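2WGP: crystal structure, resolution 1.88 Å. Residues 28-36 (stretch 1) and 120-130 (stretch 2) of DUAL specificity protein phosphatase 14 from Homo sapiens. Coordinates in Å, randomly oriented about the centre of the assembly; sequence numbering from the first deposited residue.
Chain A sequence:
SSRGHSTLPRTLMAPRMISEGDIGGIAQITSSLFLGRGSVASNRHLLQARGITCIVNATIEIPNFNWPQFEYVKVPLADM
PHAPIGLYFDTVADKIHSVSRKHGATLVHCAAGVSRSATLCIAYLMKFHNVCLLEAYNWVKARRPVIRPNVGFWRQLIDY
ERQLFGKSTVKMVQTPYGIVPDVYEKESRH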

# COMPACT_ATOMS: atom_id res chain seq x y z
N GLN A 28 6.84 38.66 -4.44
CA GLN A 28 8.23 38.78 -4.04
C GLN A 28 8.45 38.16 -2.67
O GLN A 28 7.71 38.45 -1.71
N ILE A 29 9.48 37.32 -2.58
CA ILE A 29 9.88 36.65 -1.31
C ILE A 29 11.10 37.32 -0.68
O ILE A 29 11.12 37.60 0.52
N THR A 30 12.10 37.60 -1.50
CA THR A 30 13.27 38.38 -1.07
C THR A 30 13.60 39.35 -2.19
O THR A 30 12.97 39.30 -3.23
N SER A 31 14.61 40.20 -2.00
CA SER A 31 15.06 41.13 -3.05
C SER A 31 15.40 40.45 -4.39
O SER A 31 15.23 41.05 -5.46
N SER A 32 15.81 39.18 -4.35
CA SER A 32 16.25 38.49 -5.54
C SER A 32 15.46 37.21 -5.85
O SER A 32 15.92 36.38 -6.65
N LEU A 33 14.29 37.06 -5.23
CA LEU A 33 13.50 35.83 -5.39
C LEU A 33 12.03 36.15 -5.47
O LEU A 33 11.46 36.80 -4.57
N PHE A 34 11.42 35.65 -6.55
CA PHE A 34 9.99 35.76 -6.74
C PHE A 34 9.42 34.36 -6.97
O PHE A 34 10.09 33.47 -7.51
N LEU A 35 8.16 34.20 -6.59
CA LEU A 35 7.41 32.96 -6.77
C LEU A 35 6.18 33.26 -7.63
O LEU A 35 5.52 34.30 -7.45
N GLY A 36 5.84 32.36 -8.55
CA GLY A 36 4.70 32.59 -9.40
C GLY A 36 4.02 31.38 -10.02
O GLY A 36 4.51 30.25 -9.96
N LEU A 120 10.20 24.85 -3.07
CA LEU A 120 11.56 25.20 -3.40
C LEU A 120 12.00 26.52 -2.77
O LEU A 120 13.15 26.63 -2.30
N CYS A 121 11.10 27.51 -2.75
CA CYS A 121 11.38 28.79 -2.06
C CYS A 121 11.57 28.59 -0.55
O CYS A 121 12.49 29.18 0.03
N ILE A 122 10.73 27.76 0.07
CA ILE A 122 10.87 27.47 1.50
C ILE A 122 12.24 26.82 1.80
O ILE A 122 12.91 27.18 2.78
N ALA A 123 12.65 25.90 0.92
CA ALA A 123 13.94 25.22 1.11
C ALA A 123 15.09 26.25 1.01
O ALA A 123 16.02 26.22 1.83
N TYR A 124 15.01 27.15 0.03
CA TYR A 124 16.00 28.23 -0.15
C TYR A 124 16.11 29.14 1.08
O TYR A 124 17.22 29.44 1.55
N LEU A 125 14.98 29.58 1.60
CA LEU A 125 14.94 30.42 2.81
C LEU A 125 15.61 29.75 4.02
O LEU A 125 16.34 30.40 4.75
N MET A 126 15.37 28.46 4.22
CA MET A 126 16.04 27.73 5.28
C MET A 126 17.55 27.67 5.08
O MET A 126 18.31 27.93 6.03
N LYS A 127 17.98 27.35 3.86
CA LYS A 127 19.40 27.17 3.59
C LYS A 127 20.19 28.47 3.60
O LYS A 127 21.29 28.51 4.15
N PHE A 128 19.64 29.53 3.01
CA PHE A 128 20.41 30.76 2.84
C PHE A 128 19.97 31.95 3.68
O PHE A 128 20.68 32.95 3.73
N HIS A 129 18.82 31.85 4.37
CA HIS A 129 18.37 32.90 5.28
C HIS A 129 18.30 32.46 6.75
O HIS A 129 17.79 33.19 7.58
N ASN A 130 18.78 31.26 7.06
CA ASN A 130 18.92 30.78 8.43
C ASN A 130 17.63 30.84 9.25
O ASN A 130 17.60 31.25 10.39

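Strand 33-36 runs nearly antiparallel to the helix of stretch 2 (159° between their N-to-C directions), with the axes 10.1 Å apart at closest approach. No hydrogen bond links the two stretches; the contact is made by side chains, mostly apolar.

Gln28 stays out of reach of the helix. The extended side chain of Gln28 (chi1 and chi2 both t) runs alongside its own stretch, and Gln28 NE2 donates to Thr30 O at 3.1 Å. Ile29, buried and in the m, m rotamer, points toward the helix, and Ile29 CG2 offers its methyl to Leu125 CD1 at 3.9 Å; an apolar side chain leaves no polar group unsatisfied here. Leu125 leaves the helix sideways, but its m, t rotamer brings the end of the chain nearer.

Thr30 suits a boundary because its two branches differ in character. With chi1 in p, Thr30 CG2 meets stretch 2, 3.8 Å from Leu125 CD2 and 4.0 Å from His129 NE2, and it also sits at the edge of the ring of Tyr124, which points toward stretch 1 with chi1 in t. Thr30 OG1 serves the beta turn from Thr30 to Leu33, accepting a hydrogen bond from Ser32 N at 3.2 Å. Ser31, at the exposed corner of this turn, touches nothing on the helix. Ser32 points sideways, and Ser32 OG remains 4.4 Å from Tyr124 OH. Tyr124 OH accepts a weak hydrogen bond from His129 NE2 (3.4 Å), which links two side chains of stretch 2.

Leu33 buries the most area of stretch 1. Its t, p rotamer sets Leu33 CD2 3.5 Å from Tyr124 CD2 and 3.9 Å from Cys121 SG, so one methyl meets both an aromatic ring and a sulfur. Alternation along the strand then turns Phe34 away, while Leu35 (t, t), likewise buried and apolar, again points toward the helix, with Leu35 CB 4.1 Å from Cys121 SG. Cys121, in m, is compact and weakly polar, well suited to lying against both leucines. Gly36 has no side chain to add.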

# COMPACT_ATOMS: atom_id res chain seq x y z
CB GLN A 28 8.65 40.25 -4.01
CG GLN A 28 10.16 40.40 -3.94
CD GLN A 28 10.60 41.82 -4.22
OE1 GLN A 28 9.79 42.73 -4.32
NE2 GLN A 28 11.91 42.01 -4.35
CB ILE A 29 10.18 35.13 -1.54
CG1 ILE A 29 9.00 34.43 -2.25
CG2 ILE A 29 10.52 34.40 -0.20
CD1 ILE A 29 7.58 34.80 -1.77
CB THR A 30 14.50 37.48 -0.80
OG1 THR A 30 15.07 37.08 -2.05
CG2 THR A 30 14.12 36.24 -0.01
CB SER A 31 16.24 41.99 -2.55
OG SER A 31 17.45 41.25 -2.37
CB SER A 32 17.72 38.13 -5.36
OG SER A 32 17.83 37.09 -4.40
CB LEU A 33 13.77 34.81 -4.27
CG LEU A 33 12.96 33.49 -4.26
CD1 LEU A 33 13.31 32.63 -5.47
CD2 LEU A 33 13.15 32.69 -2.98
CB PHE A 34 9.68 36.64 -7.94
CG PHE A 34 10.19 38.05 -7.79
CD1 PHE A 34 9.32 39.09 -7.42
CD2 PHE A 34 11.53 38.35 -8.03
CE1 PHE A 34 9.79 40.40 -7.28
CE2 PHE A 34 12.00 39.65 -7.87
CZ PHE A 34 11.13 40.67 -7.50
CB LEU A 35 6.97 32.45 -5.40
CG LEU A 35 6.04 31.27 -5.21
CD1 LEU A 35 5.88 30.97 -3.74
CD2 LEU A 35 4.67 31.50 -5.85
CB LEU A 120 11.74 25.23 -4.92
CG LEU A 120 11.58 23.89 -5.64
CD1 LEU A 120 11.53 24.12 -7.14
CD2 LEU A 120 12.71 22.89 -5.23
CB CYS A 121 10.28 29.82 -2.33
SG CYS A 121 10.21 30.37 -4.01
CB ILE A 122 9.70 26.57 2.04
CG1 ILE A 122 8.39 27.37 2.07
CG2 ILE A 122 10.02 26.05 3.43
CD1 ILE A 122 7.09 26.48 2.18
CB ALA A 123 14.10 24.09 0.08
CB TYR A 124 15.67 29.07 -1.40
CG TYR A 124 16.43 30.37 -1.45
CD1 TYR A 124 17.78 30.39 -1.85
CD2 TYR A 124 15.83 31.57 -1.05
CE1 TYR A 124 18.50 31.57 -1.88
CE2 TYR A 124 16.56 32.76 -1.04
CZ TYR A 124 17.88 32.76 -1.46
OH TYR A 124 18.58 33.93 -1.49
CB LEU A 125 13.50 30.80 3.15
CG LEU A 125 12.77 31.79 2.23
CD1 LEU A 125 11.32 32.00 2.75
CD2 LEU A 125 13.51 33.14 2.12
CB MET A 126 15.50 26.31 5.41
CG MET A 126 14.08 26.21 6.00
SD MET A 126 13.68 24.56 6.52
CE MET A 126 13.42 23.74 4.92
CB LYS A 127 19.63 26.44 2.27
CG LYS A 127 21.13 26.07 2.05
CD LYS A 127 21.37 25.33 0.76
CE LYS A 127 22.86 24.98 0.63
NZ LYS A 127 23.08 23.97 -0.43
CB PHE A 128 20.47 31.14 1.35
CG PHE A 128 21.39 30.28 0.56
CD1 PHE A 128 22.78 30.43 0.68
CD2 PHE A 128 20.89 29.29 -0.29
CE1 PHE A 128 23.64 29.63 -0.03
CE2 PHE A 128 21.74 28.51 -1.01
CZ PHE A 128 23.12 28.67 -0.88
CB HIS A 129 17.07 33.50 4.76
CG HIS A 129 17.27 34.33 3.54
ND1 HIS A 129 17.42 35.70 3.60
CD2 HIS A 129 17.46 33.99 2.25
CE1 HIS A 129 17.65 36.17 2.39
NE2 HIS A 129 17.67 35.15 1.55
CB ASN A 130 20.06 31.53 9.14
CG ASN A 130 20.63 30.75 10.31
OD1 ASN A 130 20.74 29.52 10.25
ND2 ASN A 130 21.01 31.46 11.38